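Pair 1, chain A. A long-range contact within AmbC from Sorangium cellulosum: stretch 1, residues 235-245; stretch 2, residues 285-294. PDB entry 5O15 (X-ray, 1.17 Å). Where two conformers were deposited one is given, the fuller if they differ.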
# COMPACT_ATOMS: atom_id res chain seq x y z
N GLY A 235 -3.92 -19.72 -3.43
CA GLY A 235 -3.27 -18.46 -3.69
C GLY A 235 -3.57 -17.36 -2.71
O GLY A 235 -3.76 -17.60 -1.53
N ILE A 236 -3.60 -16.12 -3.20
CA ILE A 236 -3.76 -14.98 -2.30
C ILE A 236 -4.44 -13.84 -3.05
O ILE A 236 -4.17 -13.64 -4.26
CB ILE A 236 -2.40 -14.52 -1.74
CG1 ILE A 236 -2.60 -13.62 -0.52
CG2 ILE A 236 -1.54 -13.84 -2.85
CD1 ILE A 236 -1.30 -13.26 0.22
N PRO A 237 -5.31 -13.04 -2.43
CA PRO A 237 -5.77 -11.80 -3.10
C PRO A 237 -4.62 -10.82 -3.22
O PRO A 237 -3.96 -10.50 -2.24
CB PRO A 237 -6.86 -11.26 -2.17
CG PRO A 237 -7.27 -12.45 -1.33
CD PRO A 237 -6.04 -13.28 -1.16
N MET A 238 -4.47 -10.25 -4.43
CA MET A 238 -3.42 -9.31 -4.77
C MET A 238 -4.07 -7.97 -5.13
O MET A 238 -4.95 -7.92 -6.00
CB MET A 238 -2.70 -9.80 -6.05
CG MET A 238 -2.01 -11.11 -6.01
SD MET A 238 -0.33 -10.87 -5.54
CE MET A 238 0.43 -9.71 -6.67
N PRO A 239 -3.66 -6.88 -4.50
CA PRO A 239 -4.23 -5.57 -4.84
C PRO A 239 -3.98 -5.23 -6.30
O PRO A 239 -2.87 -5.39 -6.81
CB PRO A 239 -3.44 -4.61 -3.97
CG PRO A 239 -2.90 -5.47 -2.84
CD PRO A 239 -2.62 -6.78 -3.46
N PHE A 240 -5.03 -4.73 -6.98
CA PHE A 240 -4.85 -4.22 -8.33
C PHE A 240 -5.34 -2.79 -8.53
O PHE A 240 -4.97 -2.18 -9.54
CB PHE A 240 -5.48 -5.14 -9.39
CG PHE A 240 -6.98 -5.19 -9.34
CD1 PHE A 240 -7.74 -4.31 -10.09
CD2 PHE A 240 -7.61 -6.15 -8.58
CE1 PHE A 240 -9.11 -4.36 -10.05
CE2 PHE A 240 -8.98 -6.21 -8.53
CZ PHE A 240 -9.73 -5.31 -9.28
N ALA A 241 -6.08 -2.22 -7.59
CA ALA A 241 -6.58 -0.87 -7.77
C ALA A 241 -6.88 -0.23 -6.42
O ALA A 241 -7.30 -0.91 -5.48
CB ALA A 241 -7.83 -0.82 -8.64
N TRP A 242 -6.66 1.07 -6.35
CA TRP A 242 -6.94 1.90 -5.20
C TRP A 242 -7.68 3.13 -5.69
O TRP A 242 -7.44 3.63 -6.80
CB TRP A 242 -5.66 2.35 -4.52
CG TRP A 242 -4.81 1.27 -3.97
CD1 TRP A 242 -3.99 0.43 -4.67
CD2 TRP A 242 -4.69 0.90 -2.60
NE1 TRP A 242 -3.36 -0.43 -3.81
CE2 TRP A 242 -3.76 -0.15 -2.53
CE3 TRP A 242 -5.24 1.40 -1.43
CZ2 TRP A 242 -3.41 -0.75 -1.34
CZ3 TRP A 242 -4.89 0.81 -0.22
CH2 TRP A 242 -3.98 -0.27 -0.19
N SER A 243 -8.55 3.66 -4.83
CA SER A 243 -9.28 4.90 -5.13
C SER A 243 -9.25 5.81 -3.91
O SER A 243 -9.30 5.33 -2.77
CB SER A 243 -10.75 4.63 -5.49
OG SER A 243 -10.86 3.77 -6.61
N ASP A 244 -9.18 7.11 -4.15
CA ASP A 244 -9.37 8.12 -3.14
C ASP A 244 -8.48 7.90 -1.92
O ASP A 244 -8.97 7.72 -0.78
CB ASP A 244 -10.83 8.23 -2.74
CG ASP A 244 -11.67 8.78 -3.85
OD1 ASP A 244 -11.19 9.63 -4.63
OD2 ASP A 244 -12.81 8.31 -3.94
N VAL A 245 -7.18 7.92 -2.13
CA VAL A 245 -6.21 7.72 -1.05
C VAL A 245 -5.63 9.08 -0.68
O VAL A 245 -5.03 9.76 -1.54
CB VAL A 245 -5.08 6.78 -1.47
CG1 VAL A 245 -4.22 6.48 -0.26
CG2 VAL A 245 -5.61 5.51 -2.07
N ALA A 285 -4.89 8.78 7.58
CA ALA A 285 -5.02 8.50 6.15
C ALA A 285 -6.30 7.77 5.90
O ALA A 285 -6.85 7.13 6.81
CB ALA A 285 -3.84 7.71 5.59
N ARG A 286 -6.74 7.79 4.65
CA ARG A 286 -7.87 6.97 4.28
C ARG A 286 -7.73 6.58 2.83
O ARG A 286 -7.21 7.36 2.00
CB ARG A 286 -9.21 7.67 4.52
CG ARG A 286 -9.31 9.02 3.85
CD ARG A 286 -10.47 9.81 4.43
NE ARG A 286 -10.67 11.08 3.74
CZ ARG A 286 -9.87 12.13 3.86
NH1 ARG A 286 -8.79 12.05 4.65
NH2 ARG A 286 -10.14 13.25 3.19
N ALA A 287 -8.22 5.40 2.51
CA ALA A 287 -8.37 4.91 1.15
C ALA A 287 -9.84 4.60 0.92
O ALA A 287 -10.40 3.73 1.61
CB ALA A 287 -7.52 3.67 0.88
N GLY A 288 -10.47 5.31 0.01
CA GLY A 288 -11.89 5.09 -0.22
C GLY A 288 -12.18 3.69 -0.69
O GLY A 288 -13.16 3.07 -0.27
N THR A 289 -11.31 3.16 -1.54
CA THR A 289 -11.43 1.80 -2.04
C THR A 289 -10.05 1.20 -2.24
O THR A 289 -9.10 1.86 -2.69
CB THR A 289 -12.19 1.73 -3.38
OG1 THR A 289 -13.35 2.57 -3.34
CG2 THR A 289 -12.63 0.30 -3.67
N PHE A 290 -9.98 -0.07 -1.92
CA PHE A 290 -8.90 -0.97 -2.28
C PHE A 290 -9.56 -2.16 -2.95
O PHE A 290 -10.58 -2.64 -2.45
CB PHE A 290 -8.27 -1.46 -0.88
CG PHE A 290 -7.44 -2.68 -0.99
CD1 PHE A 290 -6.15 -2.62 -1.47
CD2 PHE A 290 -7.91 -3.92 -0.55
CE1 PHE A 290 -5.39 -3.74 -1.58
CE2 PHE A 290 -7.14 -5.05 -0.66
CZ PHE A 290 -5.88 -4.96 -1.18
N ARG A 291 -9.01 -2.66 -4.06
CA ARG A 291 -9.56 -3.83 -4.73
C ARG A 291 -8.46 -4.83 -4.99
O ARG A 291 -7.38 -4.45 -5.47
CB ARG A 291 -10.19 -3.46 -6.07
CG ARG A 291 -11.27 -2.47 -5.94
CD ARG A 291 -12.15 -2.51 -7.17
NE ARG A 291 -13.05 -1.38 -7.20
CZ ARG A 291 -14.22 -1.32 -6.56
NH1 ARG A 291 -14.64 -2.35 -5.83
NH2 ARG A 291 -14.96 -0.23 -6.65
N ALA A 292 -8.74 -6.10 -4.69
CA ALA A 292 -7.79 -7.17 -4.90
C ALA A 292 -8.46 -8.31 -5.64
O ALA A 292 -9.68 -8.48 -5.57
CB ALA A 292 -7.27 -7.70 -3.56
N ARG A 293 -7.64 -9.09 -6.34
CA ARG A 293 -8.09 -10.26 -7.07
C ARG A 293 -7.23 -11.45 -6.69
O ARG A 293 -6.01 -11.32 -6.60
CB ARG A 293 -7.93 -10.01 -8.58
CG ARG A 293 -8.34 -11.13 -9.47
CD ARG A 293 -8.18 -10.77 -10.94
NE ARG A 293 -9.06 -9.68 -11.36
CZ ARG A 293 -8.67 -8.45 -11.68
NH1 ARG A 293 -7.39 -8.10 -11.62
NH2 ARG A 293 -9.57 -7.56 -12.07
N TRP A 294 -7.87 -12.60 -6.49
CA TRP A 294 -7.14 -13.82 -6.16
C TRP A 294 -6.16 -14.19 -7.27
O TRP A 294 -6.51 -14.14 -8.45
CB TRP A 294 -8.12 -14.96 -5.93
CG TRP A 294 -8.82 -14.87 -4.60
CD1 TRP A 294 -9.93 -14.14 -4.29
CD2 TRP A 294 -8.43 -15.53 -3.40
NE1 TRP A 294 -10.27 -14.33 -2.97
CE2 TRP A 294 -9.36 -15.18 -2.41
CE3 TRP A 294 -7.39 -16.40 -3.08
CZ2 TRP A 294 -9.28 -15.66 -1.12
CZ3 TRP A 294 -7.32 -16.89 -1.79
CH2 TRP A 294 -8.25 -16.51 -0.82
O HOH W 1 -13.40 5.45 -3.21

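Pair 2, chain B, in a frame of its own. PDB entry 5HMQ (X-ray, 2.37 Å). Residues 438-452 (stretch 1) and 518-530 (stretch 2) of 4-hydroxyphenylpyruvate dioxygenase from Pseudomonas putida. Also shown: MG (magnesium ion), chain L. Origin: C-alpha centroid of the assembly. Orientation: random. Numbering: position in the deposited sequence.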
# COMPACT_ATOMS: atom_id res chain seq x y z
N GLY B 438 18.99 -34.24 17.00
CA GLY B 438 19.60 -33.94 15.73
C GLY B 438 20.86 -33.09 15.82
O GLY B 438 21.35 -32.75 16.90
N GLY B 439 21.37 -32.74 14.64
CA GLY B 439 22.59 -31.97 14.52
C GLY B 439 22.44 -30.63 13.82
O GLY B 439 23.34 -30.22 13.08
N LEU B 440 21.31 -29.95 14.03
CA LEU B 440 21.20 -28.56 13.61
C LEU B 440 21.87 -27.70 14.66
O LEU B 440 21.71 -27.92 15.86
CB LEU B 440 19.74 -28.15 13.46
CG LEU B 440 18.87 -29.11 12.66
CD1 LEU B 440 17.44 -28.61 12.57
CD2 LEU B 440 19.45 -29.29 11.27
N ARG B 441 22.66 -26.74 14.22
CA ARG B 441 23.50 -26.04 15.17
C ARG B 441 23.16 -24.58 15.35
O ARG B 441 23.17 -24.09 16.48
CB ARG B 441 24.96 -26.24 14.80
CG ARG B 441 25.28 -27.74 14.79
CD ARG B 441 26.71 -27.99 15.12
NE ARG B 441 27.55 -26.91 14.70
CZ ARG B 441 28.87 -27.06 14.51
NH1 ARG B 441 29.48 -28.24 14.75
NH2 ARG B 441 29.62 -26.02 14.10
N ARG B 442 22.88 -23.84 14.28
CA ARG B 442 22.51 -22.45 14.46
C ARG B 442 21.56 -22.01 13.37
O ARG B 442 21.44 -22.64 12.31
CB ARG B 442 23.74 -21.52 14.47
CG ARG B 442 24.39 -21.33 13.11
CD ARG B 442 25.67 -20.51 13.24
NE ARG B 442 25.40 -19.14 13.68
CZ ARG B 442 25.08 -18.13 12.87
NH1 ARG B 442 24.99 -18.33 11.56
NH2 ARG B 442 24.85 -16.93 13.37
N ILE B 443 20.85 -20.91 13.65
CA ILE B 443 20.04 -20.25 12.63
C ILE B 443 20.98 -19.53 11.67
O ILE B 443 21.72 -18.62 12.06
CB ILE B 443 19.04 -19.28 13.27
CG1 ILE B 443 18.03 -20.06 14.11
CG2 ILE B 443 18.36 -18.44 12.20
CD1 ILE B 443 17.20 -19.18 15.03
N ASP B 444 20.97 -19.95 10.40
CA ASP B 444 21.84 -19.35 9.40
C ASP B 444 21.22 -18.10 8.79
O ASP B 444 21.90 -17.08 8.64
CB ASP B 444 22.17 -20.37 8.31
CG ASP B 444 22.98 -19.76 7.19
OD1 ASP B 444 24.22 -19.73 7.31
OD2 ASP B 444 22.38 -19.32 6.19
N HIS B 445 19.94 -18.17 8.42
CA HIS B 445 19.25 -17.00 7.91
C HIS B 445 17.76 -17.18 8.10
O HIS B 445 17.27 -18.30 8.29
CB HIS B 445 19.59 -16.73 6.44
CG HIS B 445 19.19 -17.83 5.50
ND1 HIS B 445 20.08 -18.80 5.08
CD2 HIS B 445 18.02 -18.11 4.90
CE1 HIS B 445 19.46 -19.63 4.26
NE2 HIS B 445 18.21 -19.23 4.13
N MSE B 446 17.04 -16.07 8.04
CA MSE B 446 15.59 -16.09 8.18
C MSE B 446 14.97 -15.07 7.23
O MSE B 446 15.30 -13.88 7.27
CB MSE B 446 15.19 -15.79 9.63
CG MSE B 446 13.70 -15.94 9.89
SE MSE B 446 13.25 -15.88 11.78
CE MSE B 446 13.90 -14.08 12.19
N ALA B 447 14.09 -15.56 6.37
CA ALA B 447 13.48 -14.74 5.33
C ALA B 447 12.13 -14.20 5.79
O ALA B 447 11.38 -14.88 6.48
CB ALA B 447 13.30 -15.54 4.04
N LEU B 448 11.85 -12.95 5.41
CA LEU B 448 10.56 -12.34 5.66
C LEU B 448 9.81 -12.13 4.35
O LEU B 448 10.42 -11.79 3.33
CB LEU B 448 10.72 -11.00 6.38
CG LEU B 448 11.55 -10.95 7.66
CD1 LEU B 448 11.52 -9.54 8.26
CD2 LEU B 448 11.10 -12.02 8.67
N ALA B 449 8.50 -12.34 4.38
CA ALA B 449 7.63 -11.99 3.27
C ALA B 449 6.88 -10.72 3.67
O ALA B 449 6.12 -10.73 4.64
CB ALA B 449 6.66 -13.12 2.94
N LEU B 450 7.12 -9.63 2.94
CA LEU B 450 6.59 -8.34 3.32
C LEU B 450 5.74 -7.74 2.20
O LEU B 450 5.96 -8.06 1.02
CB LEU B 450 7.72 -7.36 3.66
CG LEU B 450 8.64 -7.74 4.82
CD1 LEU B 450 9.83 -6.79 4.91
CD2 LEU B 450 7.87 -7.76 6.13
N PRO B 451 4.76 -6.90 2.53
CA PRO B 451 4.02 -6.20 1.48
C PRO B 451 4.95 -5.31 0.67
O PRO B 451 5.88 -4.71 1.20
CB PRO B 451 2.98 -5.37 2.26
CG PRO B 451 2.89 -6.03 3.59
CD PRO B 451 4.25 -6.57 3.87
N ALA B 452 4.68 -5.24 -0.64
CA ALA B 452 5.54 -4.47 -1.54
C ALA B 452 5.66 -3.01 -1.10
O ALA B 452 6.73 -2.41 -1.23
CB ALA B 452 5.01 -4.56 -2.97
N GLY B 518 -1.28 -13.66 5.21
CA GLY B 518 -0.60 -12.39 4.99
C GLY B 518 0.91 -12.47 5.01
O GLY B 518 1.52 -13.37 4.42
N SER B 519 1.52 -11.50 5.66
CA SER B 519 2.97 -11.37 5.72
C SER B 519 3.48 -12.00 7.01
O SER B 519 2.71 -12.41 7.88
CB SER B 519 3.37 -9.90 5.62
OG SER B 519 2.89 -9.33 4.42
N GLY B 520 4.79 -12.08 7.13
CA GLY B 520 5.40 -12.71 8.27
C GLY B 520 6.63 -13.49 7.85
O GLY B 520 7.25 -13.20 6.84
N VAL B 521 6.99 -14.48 8.67
CA VAL B 521 8.17 -15.29 8.39
C VAL B 521 7.97 -16.08 7.10
O VAL B 521 6.97 -16.80 6.94
CB VAL B 521 8.48 -16.22 9.57
CG1 VAL B 521 9.43 -17.33 9.13
CG2 VAL B 521 9.09 -15.43 10.69
N HIS B 522 8.92 -15.94 6.18
CA HIS B 522 8.88 -16.73 4.96
C HIS B 522 9.44 -18.12 5.21
O HIS B 522 8.77 -19.12 4.92
CB HIS B 522 9.66 -16.01 3.85
CG HIS B 522 9.55 -16.67 2.51
ND1 HIS B 522 10.55 -17.45 1.98
CD2 HIS B 522 8.55 -16.66 1.60
CE1 HIS B 522 10.17 -17.90 0.79
NE2 HIS B 522 8.96 -17.43 0.54
N HIS B 523 10.65 -18.21 5.76
CA HIS B 523 11.22 -19.49 6.17
C HIS B 523 12.38 -19.25 7.11
O HIS B 523 12.96 -18.16 7.16
CB HIS B 523 11.67 -20.32 4.96
CG HIS B 523 12.90 -19.80 4.28
ND1 HIS B 523 12.84 -18.90 3.23
CD2 HIS B 523 14.21 -20.08 4.47
CE1 HIS B 523 14.07 -18.64 2.82
NE2 HIS B 523 14.92 -19.34 3.55
N ILE B 524 12.72 -20.29 7.87
CA ILE B 524 13.83 -20.27 8.82
C ILE B 524 14.79 -21.38 8.41
O ILE B 524 14.38 -22.52 8.17
CB ILE B 524 13.34 -20.47 10.27
CG1 ILE B 524 12.29 -19.41 10.62
CG2 ILE B 524 14.51 -20.41 11.23
CD1 ILE B 524 11.34 -19.85 11.71
N ALA B 525 16.08 -21.04 8.33
CA ALA B 525 17.09 -21.94 7.82
C ALA B 525 18.09 -22.29 8.92
O ALA B 525 18.67 -21.40 9.54
CB ALA B 525 17.83 -21.33 6.63
N PHE B 526 18.27 -23.59 9.15
CA PHE B 526 19.25 -24.10 10.09
C PHE B 526 20.38 -24.79 9.32
O PHE B 526 20.15 -25.41 8.28
CB PHE B 526 18.62 -25.10 11.06
CG PHE B 526 17.31 -24.63 11.65
CD1 PHE B 526 17.28 -23.59 12.57
CD2 PHE B 526 16.12 -25.24 11.28
CE1 PHE B 526 16.08 -23.17 13.11
CE2 PHE B 526 14.92 -24.82 11.82
CZ PHE B 526 14.90 -23.78 12.73
N ASP B 527 21.60 -24.67 9.84
CA ASP B 527 22.74 -25.32 9.21
C ASP B 527 23.12 -26.58 9.98
O ASP B 527 22.70 -26.80 11.12
CB ASP B 527 23.93 -24.36 9.11
CG ASP B 527 24.57 -24.04 10.46
OD1 ASP B 527 23.94 -24.29 11.51
OD2 ASP B 527 25.70 -23.52 10.46
N CYS B 528 23.92 -27.42 9.34
CA CYS B 528 24.37 -28.67 9.93
C CYS B 528 25.69 -29.06 9.29
O CYS B 528 26.13 -28.46 8.31
CB CYS B 528 23.34 -29.79 9.75
SG CYS B 528 23.09 -30.29 8.03
N ASP B 529 26.33 -30.08 9.87
CA ASP B 529 27.60 -30.56 9.33
C ASP B 529 27.40 -31.55 8.19
O ASP B 529 28.16 -31.54 7.22
CB ASP B 529 28.44 -31.20 10.44
CG ASP B 529 28.88 -30.20 11.48
OD1 ASP B 529 29.08 -29.02 11.12
OD2 ASP B 529 29.03 -30.59 12.66
N ASP B 530 26.37 -32.38 8.27
CA ASP B 530 26.17 -33.49 7.34
C ASP B 530 24.73 -33.44 6.85
O ASP B 530 23.80 -33.79 7.59
CB ASP B 530 26.47 -34.83 8.01
CG ASP B 530 26.47 -36.00 7.04
OD1 ASP B 530 25.82 -35.92 5.97
OD2 ASP B 530 27.11 -37.03 7.35
MG MG L . 16.96 -19.85 2.45
O HOH W 2 25.83 -31.17 12.48
O HOH W 3 25.47 -20.58 9.79
O HOH W 4 17.09 -17.69 1.47
O HOH W 5 18.66 -20.52 1.47
O HOH W 6 15.92 -20.32 0.72

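The sharpest difference lies on one face of the sheet, where pair 2 holds a metal and pair 1 does not. In pair 2 the magnesium ion is bound by H445(B) NE2 at 2.2 Å and H523(B) NE2 at 2.4 Å, one histidine from each strand, with three waters and one ligand from elsewhere in the structure. The matching positions in pair 1 are A241(A) and T289(A), neither of which carries an imidazole. There the face is organised instead by an arginine and a phenylalanine.

Beneath this difference the backbones agree closely: 14 central residues superpose with an RMSD of 0.7 Å. Both pairs are antiparallel ladders with bulges. In pair 1 the register slips between P239(A) and A241(A), so that R291(A) O accepts from F240(A) N at 2.8 Å and, weakly, from A241(A) N at 3.3 Å. At the equivalent place in pair 2, D444(B) N donates to A525(B) O at 2.9 Å, and A525(B) N returns a bond to H445(B) O at 3.0 Å, just as R291(A) N does to A241(A) O at 2.8 Å. Pair 2 slips again between A447(B) and L448(B): A447(B) O takes H522(B) N at 2.7 Å and, weakly, H523(B) N at 3.5 Å. H522(B) falls on G288(A), where the strand of pair 1 turns a corner.

The bulge position shows how one backbone can carry different chemistry. F240(A) offers two ring faces: the guanidinium of R293(A) lies flat on one, centres 4.0 Å apart and planes at 23°, while R291(A) CB covers the opposite face. Its counterpart D444(B) is an acid, and its OD2 receives a hydrogen bond from H445(B) ND1 at 2.6 Å, which leaves that histidine's NE2 free for the metal. H523(B) ND1 likewise donates to H522(B) ND1 at 3.0 Å, so each ligand is held from behind by its neighbour. A525(B), matching R291(A), sets its CB over the face of the H445(B) ring, 3.4 Å from the centroid; a methyl fills the space under the imidazole.

D527(B), matching R293(A), reaches for the backbone rather than a ring: its OD1 accepts from R442(B) N at 3.0 Å. A water joins its OD2 to D444(B) OD1 and R442(B) NH1.

The other face is apolar in both. Pair 1 uses aromatic rings and prolines: the edge of F290(A) meets the face of W242(A), centroids 4.8 Å apart, and P239(A) CB comes within 3.2 Å of F290(A) CE1. Pair 2 puts M446(B), a selenomethionine, at the W242(A) position and I524(B) at the F290(A) position, with M446(B) CG 3.8 Å from I524(B) CG1. I443(B), at the P239(A) position, sets CG2 4.4 Å from I524(B) CG2 and CG1 3.8 Å from F526(B) CE1. The large ring has moved along the strand, since F526(B) matches A292(A) while I524(B) matches F290(A). The rule is simple: the ladder fixes where side chains emerge, and bulk may be shared out differently among them.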